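Local coordinates for protein leucyl-trna synthetase (Plasmodium falciparum, PDB 5FOC) that forms the editing domain of a cytosolic leucyl-tRNA synthetase, which probably hydrolyses wrongly aminoacylated tRNA, while the whole enzyme charges tRNA with leucine, at residues A[11-25]-A[218-232]. The protein carries 2 engineered substitutions. Sequence-based numbering, arbitrary orientation.
Sequences IKIFVSNVKDFYSIF and IKGEHFVGLETYTNI
Phe14 and Tyr229 face each other as the hydrogen-bonded pair of a short antiparallel bridge: Phe14 N gives its proton to Tyr229 O at 2.7 Å, and Tyr229 N returns one to Phe14 O at 2.8 Å. Both side chains leave the sheet on the same side. With CG lodged between its backbone N and carbonyl carbon (chi1 68°), the Tyr229 ring folds back over its partner strand and receives Phe14 CB on one face, a CH-pi contact of 3.8 Å to the ring centroid. The two rings are nearly parallel, yet slid so far apart that they hardly overlap. On the other side of the sheet the packing tightens: Ile13 CG2 presses on Thr228 CB at 3.4 Å, while Thr228 OG1 turns to Leu238 O and Thr139 OG1. One step on, Ser16 N bonds to Glu227 O, and a water links that same carbonyl to Asn17 N, just where the strand gives way to helix 18-35. From this helix, Phe21 and Ile24 pack on the type II turn from Phe223 to Leu226 and on His222 just before it. Phe21 CE2 lies 3.6 Å from Phe223 CE1, the ring planes only 6° apart but offset; Leu226 CD1 comes to the edge of the Phe21 ring, and Ile24 CD1 touches both His222 O and Leu226 CD2. Phe123 meets Phe223 edge-to-face, and Phe115 touches Phe21. The contact is looser along its outer margin, where Glu227 runs extended past Ser16 and where Asp20 and His222 sit at the surface. Strand 7-15 thus ties strand 227-229 into the mixed sheet of the CP1 editing domain, the insertion in the Rossmann-fold catalytic domain of this class I synthetase, with helix 18-35 packed alongside.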
ATOM      1  N   ILE A  11      -0.395  -6.394  -2.772  1.00 19.81           N
ATOM      2  CA  ILE A  11      -1.845  -6.331  -2.981  1.00 20.78           C
ATOM      3  C   ILE A  11      -2.129  -5.037  -3.723  1.00 17.85           C
ATOM      4  O   ILE A  11      -1.580  -4.000  -3.393  1.00 20.57           O
ATOM      5  CB  ILE A  11      -2.573  -6.409  -1.628  1.00 20.82           C
ATOM      6  CG1 ILE A  11      -2.264  -7.782  -0.953  1.00 25.69           C
ATOM      7  CG2 ILE A  11      -4.083  -6.232  -1.786  1.00 22.67           C
ATOM      8  CD1 ILE A  11      -2.816  -7.950   0.438  1.00 29.11           C
ATOM      9  N   LYS A  12      -3.011  -5.157  -4.739  1.00 19.21           N
ATOM     10  CA  LYS A  12      -3.474  -3.978  -5.493  1.00 18.17           C
ATOM     11  C   LYS A  12      -4.434  -3.168  -4.646  1.00 17.20           C
ATOM     12  O   LYS A  12      -5.467  -3.661  -4.282  1.00 20.47           O
ATOM     13  CB  LYS A  12      -4.111  -4.389  -6.789  1.00 18.19           C
ATOM     14  CG  LYS A  12      -3.105  -4.908  -7.807  1.00 19.82           C
ATOM     15  CD  LYS A  12      -3.763  -5.538  -8.987  1.00 19.56           C
ATOM     16  CE  LYS A  12      -2.823  -6.084 -10.032  1.00 23.18           C
ATOM     17  NZ  LYS A  12      -3.616  -6.757 -11.071  1.00 26.58           N
ATOM     18  N   ILE A  13      -4.000  -1.989  -4.274  1.00 18.10           N
ATOM     19  CA  ILE A  13      -4.792  -1.099  -3.443  1.00 16.66           C
ATOM     20  C   ILE A  13      -5.278   0.039  -4.367  1.00 16.68           C
ATOM     21  O   ILE A  13      -4.564   0.960  -4.676  1.00 20.52           O
ATOM     22  CB  ILE A  13      -4.004  -0.577  -2.207  1.00 16.76           C
ATOM     23  CG1 ILE A  13      -3.641  -1.725  -1.266  1.00 17.75           C
ATOM     24  CG2 ILE A  13      -4.805   0.447  -1.428  1.00 18.67           C
ATOM     25  CD1 ILE A  13      -2.753  -1.314  -0.107  1.00 20.61           C
ATOM     26  N   PHE A  14      -6.552  -0.055  -4.757  1.00 19.04           N
ATOM     27  CA  PHE A  14      -7.089   0.852  -5.754  1.00 18.32           C
ATOM     28  C   PHE A  14      -7.526   2.146  -5.055  1.00 18.89           C
ATOM     29  O   PHE A  14      -7.960   2.133  -3.901  1.00 19.79           O
ATOM     30  CB  PHE A  14      -8.350   0.222  -6.376  1.00 19.14           C
ATOM     31  CG  PHE A  14      -8.075  -1.046  -7.159  1.00 19.71           C
ATOM     32  CD1 PHE A  14      -7.668  -0.992  -8.480  1.00 23.72           C
ATOM     33  CD2 PHE A  14      -8.215  -2.278  -6.559  1.00 21.29           C
ATOM     34  CE1 PHE A  14      -7.374  -2.161  -9.169  1.00 24.92           C
ATOM     35  CE2 PHE A  14      -7.933  -3.455  -7.254  1.00 22.83           C
ATOM     36  CZ  PHE A  14      -7.498  -3.395  -8.548  1.00 22.70           C
ATOM     37  N   VAL A  15      -7.351   3.249  -5.770  1.00 18.79           N
ATOM     38  CA  VAL A  15      -7.874   4.553  -5.337  1.00 19.58           C
ATOM     39  C   VAL A  15      -9.355   4.718  -5.739  1.00 22.58           C
ATOM     40  O   VAL A  15      -9.712   4.484  -6.875  1.00 24.08           O
ATOM     41  CB  VAL A  15      -7.029   5.679  -5.961  1.00 19.14           C
ATOM     42  CG1 VAL A  15      -7.653   7.064  -5.784  1.00 21.41           C
ATOM     43  CG2 VAL A  15      -5.590   5.636  -5.414  1.00 22.96           C
ATOM     44  N   SER A  16     -10.166   5.059  -4.736  1.00 22.09           N
ATOM     45  CA  SER A  16     -11.622   5.311  -4.918  1.00 23.70           C
ATOM     46  C   SER A  16     -11.864   6.624  -5.672  1.00 22.51           C
ATOM     47  O   SER A  16     -12.529   6.613  -6.688  1.00 34.16           O
ATOM     48  CB  SER A  16     -12.361   5.326  -3.551  1.00 27.67           C
ATOM     49  OG  SER A  16     -12.028   4.205  -2.737  1.00 31.88           O
ATOM     50  N   ASN A  17     -11.288   7.716  -5.201  1.00 20.60           N
ATOM     51  CA  ASN A  17     -11.509   9.034  -5.851  1.00 22.14           C
ATOM     52  C   ASN A  17     -10.358   9.454  -6.707  1.00 19.99           C
ATOM     53  O   ASN A  17      -9.508  10.265  -6.319  1.00 25.23           O
ATOM     54  CB  ASN A  17     -11.876  10.132  -4.850  1.00 31.81           C
ATOM     55  CG  ASN A  17     -12.544  11.379  -5.523  1.00 35.01           C
ATOM     56  OD1 ASN A  17     -12.224  11.805  -6.655  1.00 31.47           O
ATOM     57  ND2 ASN A  17     -13.472  11.972  -4.802  1.00 47.64           N
ATOM     58  N   VAL A  18     -10.392   8.932  -7.908  1.00 20.33           N
ATOM     59  CA  VAL A  18      -9.388   9.207  -8.903  1.00 22.55           C
ATOM     60  C   VAL A  18      -9.330  10.625  -9.377  1.00 21.85           C
ATOM     61  O   VAL A  18      -8.293  11.149  -9.672  1.00 23.02           O
ATOM     62  CB  VAL A  18      -9.386   8.169 -10.068  1.00 23.75           C
ATOM     63  CG1 VAL A  18      -8.909   6.775  -9.566  1.00 25.59           C
ATOM     64  CG2 VAL A  18     -10.699   8.113 -10.840  1.00 27.54           C
ATOM     65  N   LYS A  19     -10.477  11.354  -9.383  1.00 22.39           N
ATOM     66  CA  LYS A  19     -10.377  12.760  -9.679  1.00 20.46           C
ATOM     67  C   LYS A  19      -9.620  13.571  -8.641  1.00 21.34           C
ATOM     68  O   LYS A  19      -8.903  14.479  -8.986  1.00 24.83           O
ATOM     69  CB  LYS A  19     -11.824  13.354  -9.812  1.00 20.29           C
ATOM     70  CG  LYS A  19     -12.508  12.823 -11.049  1.00 20.62           C
ATOM     71  CD  LYS A  19     -13.986  13.301 -11.161  1.00 21.96           C
ATOM     72  CE  LYS A  19     -14.663  12.686 -12.376  1.00 21.30           C
ATOM     73  NZ  LYS A  19     -16.031  13.308 -12.575  1.00 24.02           N
ATOM     74  N   ASP A  20      -9.756  13.241  -7.358  1.00 23.84           N
ATOM     75  CA  ASP A  20      -8.913  13.890  -6.327  1.00 23.55           C
ATOM     76  C   ASP A  20      -7.407  13.489  -6.479  1.00 23.70           C
ATOM     77  O   ASP A  20      -6.513  14.318  -6.286  1.00 23.83           O
ATOM     78  CB  ASP A  20      -9.371  13.509  -4.909  1.00 26.17           C
ATOM     79  CG  ASP A  20     -10.702  14.136  -4.525  1.00 29.11           C
ATOM     80  OD1 ASP A  20     -11.147  15.165  -5.120  1.00 38.80           O
ATOM     81  OD2 ASP A  20     -11.306  13.598  -3.573  1.00 31.37           O
ATOM     82  N   PHE A  21      -7.190  12.235  -6.882  1.00 19.38           N
ATOM     83  CA  PHE A  21      -5.830  11.816  -7.190  1.00 19.70           C
ATOM     84  C   PHE A  21      -5.233  12.662  -8.337  1.00 20.71           C
ATOM     85  O   PHE A  21      -4.084  13.095  -8.271  1.00 20.53           O
ATOM     86  CB  PHE A  21      -5.780  10.315  -7.533  1.00 20.03           C
ATOM     87  CG  PHE A  21      -4.335   9.745  -7.662  1.00 19.13           C
ATOM     88  CD1 PHE A  21      -3.643   9.812  -8.852  1.00 20.11           C
ATOM     89  CD2 PHE A  21      -3.746   9.182  -6.568  1.00 21.00           C
ATOM     90  CE1 PHE A  21      -2.302   9.340  -8.933  1.00 21.52           C
ATOM     91  CE2 PHE A  21      -2.421   8.674  -6.659  1.00 21.71           C
ATOM     92  CZ  PHE A  21      -1.741   8.740  -7.844  1.00 24.22           C
ATOM     93  N   TYR A  22      -6.000  12.869  -9.415  1.00 20.27           N
ATOM     94  CA  TYR A  22      -5.577  13.758 -10.494  1.00 20.39           C
ATOM     95  C   TYR A  22      -5.226  15.190  -9.999  1.00 19.91           C
ATOM     96  O   TYR A  22      -4.283  15.799 -10.488  1.00 21.73           O
ATOM     97  CB  TYR A  22      -6.717  13.842 -11.533  1.00 20.01           C
ATOM     98  CG  TYR A  22      -6.492  14.774 -12.681  1.00 21.52           C
ATOM     99  CD1 TYR A  22      -5.327  14.752 -13.442  1.00 24.25           C
ATOM    100  CD2 TYR A  22      -7.518  15.684 -13.075  1.00 24.06           C
ATOM    101  CE1 TYR A  22      -5.154  15.614 -14.505  1.00 24.43           C
ATOM    102  CE2 TYR A  22      -7.338  16.516 -14.133  1.00 24.36           C
ATOM    103  CZ  TYR A  22      -6.185  16.508 -14.855  1.00 21.75           C
ATOM    104  OH  TYR A  22      -6.000  17.340 -15.928  1.00 23.98           O
ATOM    105  N   SER A  23      -6.041  15.763  -9.098  1.00 20.19           N
ATOM    106  CA  SER A  23      -5.723  17.092  -8.527  1.00 22.08           C
ATOM    107  C   SER A  23      -4.355  17.073  -7.813  1.00 20.51           C
ATOM    108  O   SER A  23      -3.533  17.973  -8.002  1.00 22.12           O
ATOM    109  CB  SER A  23      -6.765  17.537  -7.521  1.00 24.48           C
ATOM    110  OG  SER A  23      -7.989  17.608  -8.173  1.00 34.59           O
ATOM    111  N   ILE A  24      -4.162  16.038  -6.989  1.00 20.53           N
ATOM    112  CA  ILE A  24      -2.886  15.855  -6.291  1.00 19.56           C
ATOM    113  C   ILE A  24      -1.723  15.759  -7.298  1.00 19.59           C
ATOM    114  O   ILE A  24      -0.729  16.476  -7.154  1.00 21.83           O
ATOM    115  CB  ILE A  24      -2.920  14.631  -5.333  1.00 20.38           C
ATOM    116  CG1 ILE A  24      -3.907  14.830  -4.173  1.00 22.74           C
ATOM    117  CG2 ILE A  24      -1.506  14.325  -4.786  1.00 20.49           C
ATOM    118  CD1 ILE A  24      -4.273  13.546  -3.435  1.00 24.15           C
ATOM    119  N   PHE A  25      -1.926  14.981  -8.349  1.00 18.19           N
ATOM    120  CA  PHE A  25      -0.946  14.776  -9.417  1.00 19.57           C
ATOM    121  C   PHE A  25      -0.569  16.099 -10.067  1.00 18.29           C
ATOM    122  O   PHE A  25       0.605  16.467 -10.196  1.00 21.07           O
ATOM    123  CB  PHE A  25      -1.456  13.707 -10.390  1.00 20.03           C
ATOM    124  CG  PHE A  25      -0.555  13.407 -11.561  1.00 20.26           C
ATOM    125  CD1 PHE A  25      -0.427  14.244 -12.649  1.00 20.98           C
ATOM    126  CD2 PHE A  25       0.262  12.259 -11.517  1.00 22.29           C
ATOM    127  CE1 PHE A  25       0.408  13.964 -13.725  1.00 21.49           C
ATOM    128  CE2 PHE A  25       1.080  11.986 -12.590  1.00 24.72           C
ATOM    129  CZ  PHE A  25       1.214  12.818 -13.649  1.00 21.80           C
ATOM    130  N   ILE A 218       5.964  12.041  -5.462  1.00 21.90           N
ATOM    131  CA  ILE A 218       5.095  12.775  -4.549  1.00 20.13           C
ATOM    132  C   ILE A 218       5.341  12.352  -3.088  1.00 21.34           C
ATOM    133  O   ILE A 218       5.353  11.144  -2.771  1.00 21.02           O
ATOM    134  CB  ILE A 218       3.590  12.641  -4.982  1.00 19.87           C
ATOM    135  CG1 ILE A 218       3.407  13.106  -6.426  1.00 22.09           C
ATOM    136  CG2 ILE A 218       2.701  13.373  -4.022  1.00 22.02           C
ATOM    137  CD1 ILE A 218       2.012  12.874  -6.998  1.00 23.84           C
ATOM    138  N   LYS A 219       5.516  13.331  -2.198  1.00 22.87           N
ATOM    139  CA  LYS A 219       5.696  13.012  -0.764  1.00 26.49           C
ATOM    140  C   LYS A 219       4.433  12.364  -0.230  1.00 21.73           C
ATOM    141  O   LYS A 219       3.302  12.751  -0.605  1.00 23.09           O
ATOM    142  CB  LYS A 219       6.088  14.220   0.089  1.00 28.97           C
ATOM    143  CG  LYS A 219       7.556  14.226   0.530  1.00 39.69           C
ATOM    144  CD  LYS A 219       7.882  15.406   1.443  1.00 50.58           C
ATOM    145  CE  LYS A 219       7.290  15.260   2.839  1.00 55.71           C
ATOM    146  NZ  LYS A 219       7.090  16.594   3.472  1.00 60.96           N
ATOM    147  N   GLY A 220       4.583  11.367   0.606  1.00 24.91           N
ATOM    148  CA  GLY A 220       3.479  10.564   1.088  1.00 20.20           C
ATOM    149  C   GLY A 220       2.394  11.355   1.796  1.00 19.72           C
ATOM    150  O   GLY A 220       1.225  10.987   1.709  1.00 23.29           O
ATOM    151  N   GLU A 221       2.787  12.441   2.456  1.00 20.75           N
ATOM    152  CA  GLU A 221       1.857  13.297   3.195  1.00 18.94           C
ATOM    153  C   GLU A 221       0.687  13.745   2.306  1.00 20.78           C
ATOM    154  O   GLU A 221      -0.450  13.915   2.765  1.00 24.30           O
ATOM    155  CB  GLU A 221       2.565  14.505   3.803  1.00 26.78           C
ATOM    156  CG  GLU A 221       3.248  15.456   2.853  1.00 29.42           C
ATOM    157  CD  GLU A 221       3.766  16.720   3.544  1.00 38.88           C
ATOM    158  OE1 GLU A 221       3.224  17.167   4.568  1.00 48.66           O
ATOM    159  OE2 GLU A 221       4.712  17.309   3.037  1.00 48.51           O
ATOM    160  N   HIS A 222       0.970  13.915   1.028  1.00 23.20           N
ATOM    161  CA  HIS A 222      -0.045  14.408   0.103  1.00 20.68           C
ATOM    162  C   HIS A 222      -1.131  13.421  -0.222  1.00 21.81           C
ATOM    163  O   HIS A 222      -2.245  13.806  -0.684  1.00 25.92           O
ATOM    164  CB  HIS A 222       0.584  14.919  -1.158  1.00 23.90           C
ATOM    165  CG  HIS A 222       1.484  16.068  -0.920  1.00 25.39           C
ATOM    166  ND1 HIS A 222       1.058  17.228  -0.321  1.00 25.95           N
ATOM    167  CD2 HIS A 222       2.814  16.222  -1.134  1.00 28.23           C
ATOM    168  CE1 HIS A 222       2.060  18.073  -0.233  1.00 28.03           C
ATOM    169  NE2 HIS A 222       3.146  17.470  -0.686  1.00 32.00           N
ATOM    170  N   PHE A 223      -0.888  12.159   0.050  1.00 21.42           N
ATOM    171  CA  PHE A 223      -1.870  11.101  -0.150  1.00 21.19           C
ATOM    172  C   PHE A 223      -2.690  10.751   1.080  1.00 20.00           C
ATOM    173  O   PHE A 223      -3.659   9.973   0.973  1.00 21.17           O
ATOM    174  CB  PHE A 223      -1.203   9.844  -0.646  1.00 18.46           C
ATOM    175  CG  PHE A 223      -0.467   9.990  -1.950  1.00 19.44           C
ATOM    176  CD1 PHE A 223      -1.102  10.431  -3.111  1.00 25.12           C
ATOM    177  CD2 PHE A 223       0.868   9.605  -2.053  1.00 21.38           C
ATOM    178  CE1 PHE A 223      -0.407  10.499  -4.312  1.00 24.30           C
ATOM    179  CE2 PHE A 223       1.557   9.693  -3.245  1.00 26.50           C
ATOM    180  CZ  PHE A 223       0.935  10.117  -4.372  1.00 25.33           C
ATOM    181  N   VAL A 224      -2.282  11.288   2.237  1.00 20.36           N
ATOM    182  CA  VAL A 224      -2.960  10.992   3.487  1.00 20.17           C
ATOM    183  C   VAL A 224      -4.398  11.478   3.387  1.00 20.32           C
ATOM    184  O   VAL A 224      -4.666  12.597   2.991  1.00 25.73           O
ATOM    185  CB  VAL A 224      -2.211  11.556   4.712  1.00 20.23           C
ATOM    186  CG1 VAL A 224      -3.000  11.395   5.996  1.00 23.02           C
ATOM    187  CG2 VAL A 224      -0.892  10.775   4.851  1.00 18.84           C
ATOM    188  N   GLY A 225      -5.310  10.569   3.692  1.00 21.13           N
ATOM    189  CA  GLY A 225      -6.778  10.864   3.636  1.00 20.79           C
ATOM    190  C   GLY A 225      -7.481  10.359   2.376  1.00 21.06           C
ATOM    191  O   GLY A 225      -8.714  10.255   2.337  1.00 25.14           O
ATOM    192  N   LEU A 226      -6.737  10.063   1.300  1.00 22.08           N
ATOM    193  CA  LEU A 226      -7.308   9.426   0.138  1.00 21.43           C
ATOM    194  C   LEU A 226      -7.985   8.130   0.513  1.00 22.60           C
ATOM    195  O   LEU A 226      -7.489   7.352   1.347  1.00 22.46           O
ATOM    196  CB  LEU A 226      -6.281   9.086  -0.937  1.00 22.47           C
ATOM    197  CG  LEU A 226      -5.764  10.110  -1.911  1.00 27.13           C
ATOM    198  CD1 LEU A 226      -4.827   9.440  -2.917  1.00 30.15           C
ATOM    199  CD2 LEU A 226      -6.925  10.704  -2.670  1.00 28.92           C
ATOM    200  N   GLU A 227      -9.089   7.857  -0.150  1.00 22.20           N
ATOM    201  CA  GLU A 227      -9.834   6.629   0.084  1.00 20.70           C
ATOM    202  C   GLU A 227      -9.316   5.577  -0.895  1.00 19.60           C
ATOM    203  O   GLU A 227      -9.181   5.821  -2.092  1.00 20.81           O
ATOM    204  CB  GLU A 227     -11.372   6.933  -0.097  1.00 20.77           C
ATOM    205  CG  GLU A 227     -12.212   5.720   0.282  1.00 21.78           C
ATOM    206  CD  GLU A 227     -13.705   5.901   0.000  1.00 30.95           C
ATOM    207  OE1 GLU A 227     -14.005   6.690  -0.894  1.00 41.95           O
ATOM    208  OE2 GLU A 227     -14.519   5.221   0.633  1.00 33.68           O
ATOM    209  N   THR A 228      -8.966   4.399  -0.336  1.00 19.26           N
ATOM    210  CA  THR A 228      -8.544   3.239  -1.149  1.00 18.53           C
ATOM    211  C   THR A 228      -9.393   1.991  -0.848  1.00 18.99           C
ATOM    212  O   THR A 228     -10.128   1.937   0.155  1.00 19.99           O
ATOM    213  CB  THR A 228      -7.025   2.931  -0.963  1.00 19.38           C
ATOM    214  OG1 THR A 228      -6.831   2.480   0.361  1.00 19.67           O
ATOM    215  CG2 THR A 228      -6.175   4.179  -1.263  1.00 20.59           C
ATOM    216  N   TYR A 229      -9.243   0.963  -1.692  1.00 18.37           N
ATOM    217  CA  TYR A 229      -9.879  -0.309  -1.422  1.00 18.18           C
ATOM    218  C   TYR A 229      -9.078  -1.411  -2.133  1.00 18.58           C
ATOM    219  O   TYR A 229      -8.315  -1.125  -3.048  1.00 19.79           O
ATOM    220  CB  TYR A 229     -11.393  -0.295  -1.814  1.00 19.48           C
ATOM    221  CG  TYR A 229     -11.591  -0.203  -3.284  1.00 20.38           C
ATOM    222  CD1 TYR A 229     -11.468   1.012  -3.942  1.00 20.83           C
ATOM    223  CD2 TYR A 229     -11.823  -1.350  -4.047  1.00 22.39           C
ATOM    224  CE1 TYR A 229     -11.615   1.102  -5.321  1.00 21.39           C
ATOM    225  CE2 TYR A 229     -11.920  -1.280  -5.432  1.00 22.31           C
ATOM    226  CZ  TYR A 229     -11.845  -0.045  -6.066  1.00 25.24           C
ATOM    227  OH  TYR A 229     -11.978   0.009  -7.451  1.00 29.59           O
ATOM    228  N   THR A 230      -9.335  -2.640  -1.715  1.00 19.44           N
ATOM    229  CA  THR A 230      -8.825  -3.820  -2.447  1.00 18.88           C
ATOM    230  C   THR A 230      -9.998  -4.709  -2.831  1.00 19.34           C
ATOM    231  O   THR A 230     -11.151  -4.466  -2.342  1.00 21.17           O
ATOM    232  CB  THR A 230      -7.871  -4.679  -1.570  1.00 19.67           C
ATOM    233  OG1 THR A 230      -8.628  -5.438  -0.633  1.00 20.36           O
ATOM    234  CG2 THR A 230      -6.796  -3.825  -0.891  1.00 19.88           C
ATOM    235  N   ASN A 231      -9.798  -5.725  -3.654  1.00 20.68           N
ATOM    236  CA  ASN A 231     -10.876  -6.666  -3.968  1.00 25.93           C
ATOM    237  C   ASN A 231     -11.013  -7.800  -2.947  1.00 23.76           C
ATOM    238  O   ASN A 231     -11.804  -8.731  -3.144  1.00 29.09           O
ATOM    239  CB  ASN A 231     -10.715  -7.215  -5.390  1.00 26.79           C
ATOM    240  CG  ASN A 231     -10.965  -6.154  -6.441  1.00 27.08           C
ATOM    241  OD1 ASN A 231     -11.877  -5.314  -6.304  1.00 33.17           O
ATOM    242  ND2 ASN A 231     -10.204  -6.190  -7.505  1.00 33.76           N
ATOM    243  N   ILE A 232     -10.251  -7.708  -1.855  1.00 20.93           N
ATOM    244  CA  ILE A 232     -10.290  -8.673  -0.793  1.00 20.37           C
ATOM    245  C   ILE A 232     -10.906  -8.123   0.489  1.00 20.76           C
ATOM    246  O   ILE A 232     -11.431  -8.889   1.293  1.00 24.28           O
ATOM    247  CB  ILE A 232      -8.838  -9.205  -0.493  1.00 22.77           C
ATOM    248  CG1 ILE A 232      -8.151  -9.567  -1.790  1.00 29.93           C
ATOM    249  CG2 ILE A 232      -8.886 -10.391   0.461  1.00 26.43           C
ATOM    250  CD1 ILE A 232      -6.645  -9.684  -1.666  1.00 31.35           C
TER
HETATM  251  O   HOH W   1      -7.215  -5.901  -4.812  1.00 25.36           O
HETATM  252  O   HOH W   2      -9.795   8.412  -3.159  1.00 29.83           O